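Local coordinates for enoyl-CoA hydratase (PDB 3LKE), which probably adds water across the double bond of 2-enoyl-CoA thioesters, as enoyl-CoA hydratases of the crotonase superfamily do, at residues G116-M119 against M120-C123; L135-F138 against H139-I143; Q229-E232 against Q233-E236. All blocks are in the same frame, centred on the assembly; numbering follows the deposited sequence.

Contact 1: residues G116-M119 against M120-C123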
loop_
_atom_site.group_PDB
_atom_site.type_symbol
_atom_site.label_atom_id
_atom_site.label_comp_id
_atom_site.label_asym_id
_atom_site.label_seq_id
_atom_site.Cartn_x
_atom_site.Cartn_y
_atom_site.Cartn_z
ATOM N N GLY A 116 13.358 -9.434 -17.437
ATOM C CA GLY A 116 12.538 -9.623 -18.629
ATOM C C GLY A 116 11.061 -9.419 -18.328
ATOM O O GLY A 116 10.271 -8.974 -19.182
ATOM N N PHE A 117 10.672 -9.756 -17.103
ATOM C CA PHE A 117 9.329 -9.449 -16.645
ATOM C C PHE A 117 9.310 -8.132 -15.881
ATOM O O PHE A 117 8.442 -7.293 -16.102
ATOM C CB PHE A 117 8.774 -10.555 -15.744
ATOM C CG PHE A 117 7.418 -10.232 -15.182
ATOM C CD1 PHE A 117 6.350 -10.003 -16.031
ATOM C CD2 PHE A 117 7.221 -10.113 -13.820
ATOM C CE1 PHE A 117 5.096 -9.703 -15.539
ATOM C CE2 PHE A 117 5.965 -9.811 -13.311
ATOM C CZ PHE A 117 4.903 -9.598 -14.175
ATOM N N ASN A 118 10.287 -7.944 -14.994
ATOM C CA ASN A 118 10.206 -6.838 -14.034
ATOM C C ASN A 118 10.144 -5.448 -14.652
ATOM O O ASN A 118 9.457 -4.570 -14.117
ATOM C CB ASN A 118 11.338 -6.937 -13.006
ATOM C CG ASN A 118 11.267 -8.223 -12.214
ATOM O OD1 ASN A 118 10.188 -8.760 -12.016
ATOM N ND2 ASN A 118 12.413 -8.716 -11.740
ATOM N N MET A 119 10.841 -5.249 -15.771
ATOM C CA MET A 119 10.731 -3.979 -16.511
ATOM C C MET A 119 9.269 -3.643 -16.825
ATOM O O MET A 119 8.856 -2.483 -16.755
ATOM C CB MET A 119 11.591 -3.977 -17.786
ATOM C CG MET A 119 13.079 -3.728 -17.511
ATOM S SD MET A 119 14.046 -3.229 -18.970
ATOM C CE MET A 119 12.679 -2.914 -20.146
ATOM N N MET A 120 8.478 -4.666 -17.131
ATOM C CA MET A 120 7.093 -4.432 -17.526
ATOM C C MET A 120 6.195 -4.062 -16.345
ATOM O O MET A 120 5.052 -3.666 -16.538
ATOM C CB MET A 120 6.516 -5.623 -18.303
ATOM C CG MET A 120 7.285 -5.958 -19.602
ATOM S SD MET A 120 7.373 -4.593 -20.805
ATOM C CE MET A 120 9.072 -4.114 -20.666
ATOM N N LEU A 121 6.711 -4.193 -15.118
ATOM C CA LEU A 121 5.939 -3.788 -13.949
ATOM C C LEU A 121 5.708 -2.281 -13.916
ATOM O O LEU A 121 4.844 -1.796 -13.175
ATOM C CB LEU A 121 6.616 -4.272 -12.665
ATOM C CG LEU A 121 6.651 -5.788 -12.513
ATOM C CD1 LEU A 121 7.460 -6.169 -11.263
ATOM C CD2 LEU A 121 5.231 -6.333 -12.408
ATOM N N ALA A 122 6.454 -1.547 -14.745
ATOM C CA ALA A 122 6.239 -0.114 -14.894
ATOM C C ALA A 122 4.991 0.230 -15.708
ATOM O O ALA A 122 4.554 1.380 -15.716
ATOM C CB ALA A 122 7.445 0.537 -15.512
ATOM N N CYS A 123 4.428 -0.760 -16.398
ATOM C CA CYS A 123 3.285 -0.507 -17.282
ATOM C C CYS A 123 1.998 -0.354 -16.484
ATOM O O CYS A 123 1.889 -0.831 -15.348
ATOM C CB CYS A 123 3.092 -1.645 -18.287
ATOM S SG CYS A 123 4.394 -1.781 -19.516
#

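Contact 2: residues L135-F138 against H139-I143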
loop_
_atom_site.group_PDB
_atom_site.type_symbol
_atom_site.label_atom_id
_atom_site.label_comp_id
_atom_site.label_asym_id
_atom_site.label_seq_id
_atom_site.Cartn_x
_atom_site.Cartn_y
_atom_site.Cartn_z
ATOM N N LEU A 135 9.752 -16.041 -13.302
ATOM C CA LEU A 135 10.835 -16.434 -12.406
ATOM C C LEU A 135 11.556 -15.214 -11.830
ATOM O O LEU A 135 11.850 -14.269 -12.545
ATOM C CB LEU A 135 11.831 -17.331 -13.157
ATOM C CG LEU A 135 13.043 -17.869 -12.381
ATOM C CD1 LEU A 135 12.592 -18.808 -11.275
ATOM C CD2 LEU A 135 14.009 -18.579 -13.339
ATOM N N GLU A 136 11.821 -15.245 -10.526
ATOM C CA GLU A 136 12.644 -14.243 -9.857
ATOM C C GLU A 136 13.744 -15.021 -9.147
ATOM O O GLU A 136 13.491 -15.657 -8.126
ATOM C CB GLU A 136 11.815 -13.478 -8.827
ATOM C CG GLU A 136 10.545 -12.889 -9.403
ATOM C CD GLU A 136 10.799 -11.636 -10.208
ATOM O OE1 GLU A 136 11.973 -11.214 -10.309
ATOM O OE2 GLU A 136 9.820 -11.061 -10.731
ATOM N N ASN A 137 14.951 -14.996 -9.691
ATOM C CA ASN A 137 15.967 -15.936 -9.248
ATOM C C ASN A 137 17.162 -15.287 -8.570
ATOM O O ASN A 137 18.232 -15.887 -8.480
ATOM C CB ASN A 137 16.438 -16.791 -10.420
ATOM C CG ASN A 137 16.951 -18.145 -9.982
ATOM O OD1 ASN A 137 16.472 -18.721 -9.001
ATOM N ND2 ASN A 137 17.924 -18.672 -10.725
ATOM N N PHE A 138 16.971 -14.062 -8.099
ATOM C CA PHE A 138 18.053 -13.293 -7.491
ATOM C C PHE A 138 18.693 -14.008 -6.295
ATOM O O PHE A 138 19.905 -13.927 -6.105
ATOM C CB PHE A 138 17.555 -11.924 -7.022
ATOM C CG PHE A 138 16.907 -11.098 -8.097
ATOM C CD1 PHE A 138 17.677 -10.411 -9.025
ATOM C CD2 PHE A 138 15.523 -10.983 -8.161
ATOM C CE1 PHE A 138 17.086 -9.643 -10.002
ATOM C CE2 PHE A 138 14.915 -10.218 -9.162
ATOM C CZ PHE A 138 15.700 -9.543 -10.071
ATOM N N HIS A 139 17.876 -14.688 -5.489
ATOM C CA HIS A 139 18.355 -15.300 -4.234
ATOM C C HIS A 139 19.449 -16.341 -4.503
ATOM O O HIS A 139 20.519 -16.312 -3.893
ATOM C CB HIS A 139 17.186 -15.939 -3.479
ATOM C CG HIS A 139 17.545 -16.491 -2.129
ATOM N ND1 HIS A 139 17.884 -15.691 -1.059
ATOM C CD2 HIS A 139 17.576 -17.765 -1.669
ATOM C CE1 HIS A 139 18.121 -16.450 -0.001
ATOM N NE2 HIS A 139 17.940 -17.713 -0.345
ATOM N N LYS A 140 19.178 -17.255 -5.425
ATOM C CA LYS A 140 20.150 -18.286 -5.761
ATOM C C LYS A 140 21.348 -17.699 -6.507
ATOM O O LYS A 140 22.465 -18.215 -6.394
ATOM C CB LYS A 140 19.494 -19.408 -6.568
ATOM C CG LYS A 140 18.431 -20.185 -5.789
ATOM C CD LYS A 140 17.758 -21.242 -6.661
ATOM C CE LYS A 140 16.687 -22.002 -5.883
ATOM N NZ LYS A 140 15.534 -21.134 -5.489
ATOM N N MET A 141 21.123 -16.620 -7.258
ATOM C CA MET A 141 22.200 -15.971 -8.020
ATOM C C MET A 141 23.157 -15.207 -7.084
ATOM O O MET A 141 24.307 -14.937 -7.428
ATOM C CB MET A 141 21.634 -15.023 -9.101
ATOM C CG MET A 141 20.674 -15.667 -10.127
ATOM S SD MET A 141 19.762 -14.461 -11.159
ATOM C CE MET A 141 21.125 -13.770 -12.061
ATOM N N GLY A 142 22.682 -14.863 -5.892
ATOM C CA GLY A 142 23.493 -14.095 -4.968
ATOM C C GLY A 142 23.567 -12.624 -5.344
ATOM O O GLY A 142 24.520 -11.929 -4.988
ATOM N N ILE A 143 22.556 -12.136 -6.061
ATOM C CA ILE A 143 22.499 -10.714 -6.373
ATOM C C ILE A 143 21.260 -10.029 -5.800
ATOM O O ILE A 143 20.336 -10.690 -5.321
ATOM C CB ILE A 143 22.576 -10.461 -7.870
ATOM C CG1 ILE A 143 21.388 -11.113 -8.573
ATOM C CG2 ILE A 143 23.902 -10.997 -8.422
ATOM C CD1 ILE A 143 21.211 -10.627 -9.997
HETATM O O HOH W 1 15.136 -15.448 -5.896
HETATM O O HOH W 2 16.550 -17.852 -6.284
#

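Contact 3: residues Q229-E232 against Q233-E236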
loop_
_atom_site.group_PDB
_atom_site.type_symbol
_atom_site.label_atom_id
_atom_site.label_comp_id
_atom_site.label_asym_id
_atom_site.label_seq_id
_atom_site.Cartn_x
_atom_site.Cartn_y
_atom_site.Cartn_z
ATOM N N GLN A 229 15.435 7.600 -7.895
ATOM C CA GLN A 229 16.417 7.441 -6.834
ATOM C C GLN A 229 16.659 5.978 -6.486
ATOM O O GLN A 229 17.785 5.581 -6.196
ATOM C CB GLN A 229 16.009 8.219 -5.590
ATOM C CG GLN A 229 15.893 9.708 -5.804
ATOM C CD GLN A 229 15.493 10.431 -4.538
ATOM O OE1 GLN A 229 15.663 9.906 -3.433
ATOM N NE2 GLN A 229 14.952 11.636 -4.687
ATOM N N GLN A 230 15.605 5.173 -6.515
ATOM C CA GLN A 230 15.754 3.770 -6.169
ATOM C C GLN A 230 16.578 3.038 -7.243
ATOM O O GLN A 230 17.381 2.163 -6.932
ATOM C CB GLN A 230 14.384 3.107 -5.983
ATOM C CG GLN A 230 14.481 1.691 -5.459
ATOM C CD GLN A 230 13.648 1.458 -4.217
ATOM O OE1 GLN A 230 13.175 2.402 -3.582
ATOM N NE2 GLN A 230 13.460 0.196 -3.865
ATOM N N LEU A 231 16.371 3.400 -8.504
ATOM C CA LEU A 231 17.124 2.784 -9.602
ATOM C C LEU A 231 18.619 3.053 -9.406
ATOM O O LEU A 231 19.467 2.187 -9.646
ATOM C CB LEU A 231 16.647 3.326 -10.946
ATOM C CG LEU A 231 15.249 2.829 -11.342
ATOM C CD1 LEU A 231 14.668 3.564 -12.548
ATOM C CD2 LEU A 231 15.323 1.333 -11.619
ATOM N N GLU A 232 18.935 4.258 -8.946
ATOM C CA GLU A 232 20.332 4.626 -8.699
ATOM C C GLU A 232 20.923 3.739 -7.608
ATOM O O GLU A 232 22.025 3.206 -7.745
ATOM C CB GLU A 232 20.439 6.104 -8.322
ATOM C CG GLU A 232 20.107 7.057 -9.461
ATOM C CD GLU A 232 19.902 8.494 -8.996
ATOM O OE1 GLU A 232 19.742 9.382 -9.864
ATOM O OE2 GLU A 232 19.885 8.732 -7.764
ATOM N N GLN A 233 20.168 3.561 -6.528
ATOM C CA GLN A 233 20.599 2.701 -5.440
ATOM C C GLN A 233 20.753 1.243 -5.864
ATOM O O GLN A 233 21.708 0.578 -5.477
ATOM C CB GLN A 233 19.634 2.827 -4.254
ATOM C CG GLN A 233 19.729 4.166 -3.551
ATOM C CD GLN A 233 21.147 4.455 -3.075
ATOM O OE1 GLN A 233 21.816 3.583 -2.516
ATOM N NE2 GLN A 233 21.614 5.680 -3.311
ATOM N N GLU A 234 19.814 0.740 -6.658
ATOM C CA GLU A 234 19.925 -0.625 -7.149
ATOM C C GLU A 234 21.237 -0.781 -7.915
ATOM O O GLU A 234 21.918 -1.803 -7.810
ATOM C CB GLU A 234 18.757 -0.969 -8.085
ATOM C CG GLU A 234 17.399 -1.068 -7.382
ATOM C CD GLU A 234 16.294 -1.424 -8.357
ATOM O OE1 GLU A 234 16.526 -1.261 -9.577
ATOM O OE2 GLU A 234 15.209 -1.860 -7.908
ATOM N N THR A 235 21.561 0.236 -8.703
ATOM C CA THR A 235 22.788 0.231 -9.500
ATOM C C THR A 235 24.002 0.070 -8.587
ATOM O O THR A 235 24.823 -0.825 -8.786
ATOM C CB THR A 235 22.903 1.515 -10.331
ATOM O OG1 THR A 235 21.786 1.596 -11.227
ATOM C CG2 THR A 235 24.212 1.533 -11.141
ATOM N N GLU A 236 24.084 0.905 -7.555
ATOM C CA GLU A 236 25.244 0.870 -6.669
ATOM C C GLU A 236 25.352 -0.456 -5.931
ATOM O O GLU A 236 26.453 -0.981 -5.767
ATOM C CB GLU A 236 25.232 2.047 -5.689
ATOM C CG GLU A 236 25.288 3.397 -6.375
ATOM C CD GLU A 236 26.532 3.567 -7.248
ATOM O OE1 GLU A 236 27.599 3.022 -6.890
ATOM O OE2 GLU A 236 26.439 4.248 -8.285
#

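Contact 1: residues G116-M119 against M120-C123
F117 and L121 meet on the tighter apolar side of this buried turn, where the leucine methyl CD2 comes obliquely against the phenylalanine ring, 3.7 Å from F117 CE2. The two side chains cross at about a right angle. Chi1 of F117 is 176°, which lays the ring beside its own carbonyl carbon and brings CE2 and CZ to that methyl; the ring also packs edge-to-face with F134. At the root of the leucine, L121 CB sits 3.2 Å from N118 O, the carbonyl that accepts the hydrogen bond of L121 N at 2.9 Å. The turn has the i to i+3 bonding of a 3-10 segment: M120 N, L121 N and A122 N bond to the oxygens three residues back. The looser side has no solvent to face, only other parts of the fold. M120 CE rests 3.8 Å from M119 CB, and the flexible thioethers can follow uneven surfaces; M119 packs on helix 81-98 and M120 on A106 of strand 103-108. The bond from A122 N to M119 O is longer, 3.3 Å, and small A122 fits close to F152. N118, the polar exception, lies alongside L121 and gives its ND2 to E136 OE1.

Contact 2: residues L135-F138 against H139-I143
M141 runs its side chain past the carbonyl oxygen of N137, bringing its CG to an unusually close 3.0 Å from N137 O and its SD to 3.4 Å. The same oxygen accepts M141 N at 3.2 Å, so amide and thioether chain crowd onto one acceptor. Cutting M141 back to an alanine is likely to leave a gap beside N137 and to take from L68, L71 and L254 an apolar neighbour. N137 occupies the N-cap position, yet its side chain makes no capping bond; a water donates to OD1 and accepts K140 N, while a second water links H139 N to E136 O. The side chains of N137 and K140 cross at about a right angle, N137 OD1 lying 3.7 Å from K140 CD, and K140 NZ makes a weak hydrogen bond to E168 O. H139 instead points NE2 at A203 O of the second subunit. On the buried side, I143 CD1 meets the edge of the F138 ring, 3.7 Å from F138 CD1. I143 CG1 stands between the backbone N and the carbonyl carbon (chi1 62°), which carries the chain to that edge. G142 readily adopts the positive phi that closes the helix: I143 N returns to F138 O at 3.2 Å and G142 N to H139 O, the Schellman motif.

Contact 3: residues Q229-E232 against Q233-E236
This is a side-chain and backbone contact, doubly bonded between L231 O and T235, along about two turns of helix 223-241, between helix 81-98 of the same subunit and the second subunit. T235 OG1 donates to L231 O at 2.9 Å and T235 N to the same oxygen at 3.0 Å, the two arriving from opposite faces of the carbonyl plane. Threonine suits the place because its hydroxyl lies beside its own backbone N (chi1 -61°), facing back to the preceding turn; OG1 also has a weak bond from N91. One residue earlier, E234 N bonds to Q230 O at 2.8 Å, and E234 CG lies 3.3 Å from that oxygen. The extended glutamate then passes obliquely by L231, with E234 OE1 3.5 Å from L231 CD2. Its buried carboxylate is well satisfied: OE1 receives G148 N, and OE2 bonds to S150 OG, which Q230 NE2 also reaches. L218 of the second subunit packs on Q230, Q233 and E234. Toward solvent, E232 and Q233 suit exposed positions, while E236 CG lies 3.5 Å from E232 O and its carboxylate makes a salt bridge with R84. Bonds from each N-H to the oxygen four residues back, with a threonine hydroxyl doubling one of them, mark a regular alpha helix of the C-terminal helical region, the part through which crotonase-fold subunits commonly associate.

Overall arrangement
Contact 1 lies at the heart of the subunit, its centre about 2 Å from that of the chain, whereas the centres of contacts 2 and 3 lie about 16 Å out and both reach the second subunit. Their chemistry follows: contact 1 is mostly apolar side chains around 3-10 bonds, contact 2 combines buried apolar packing with waters and a helix end, and contact 3 sets a polar, charged face on a regular helix. Contacts 1 and 2 meet directly at N118 and E136. Contact 3 touches neither, yet it shares helix 81-98 with contact 1 as a packing partner, and both reach helix 149-157.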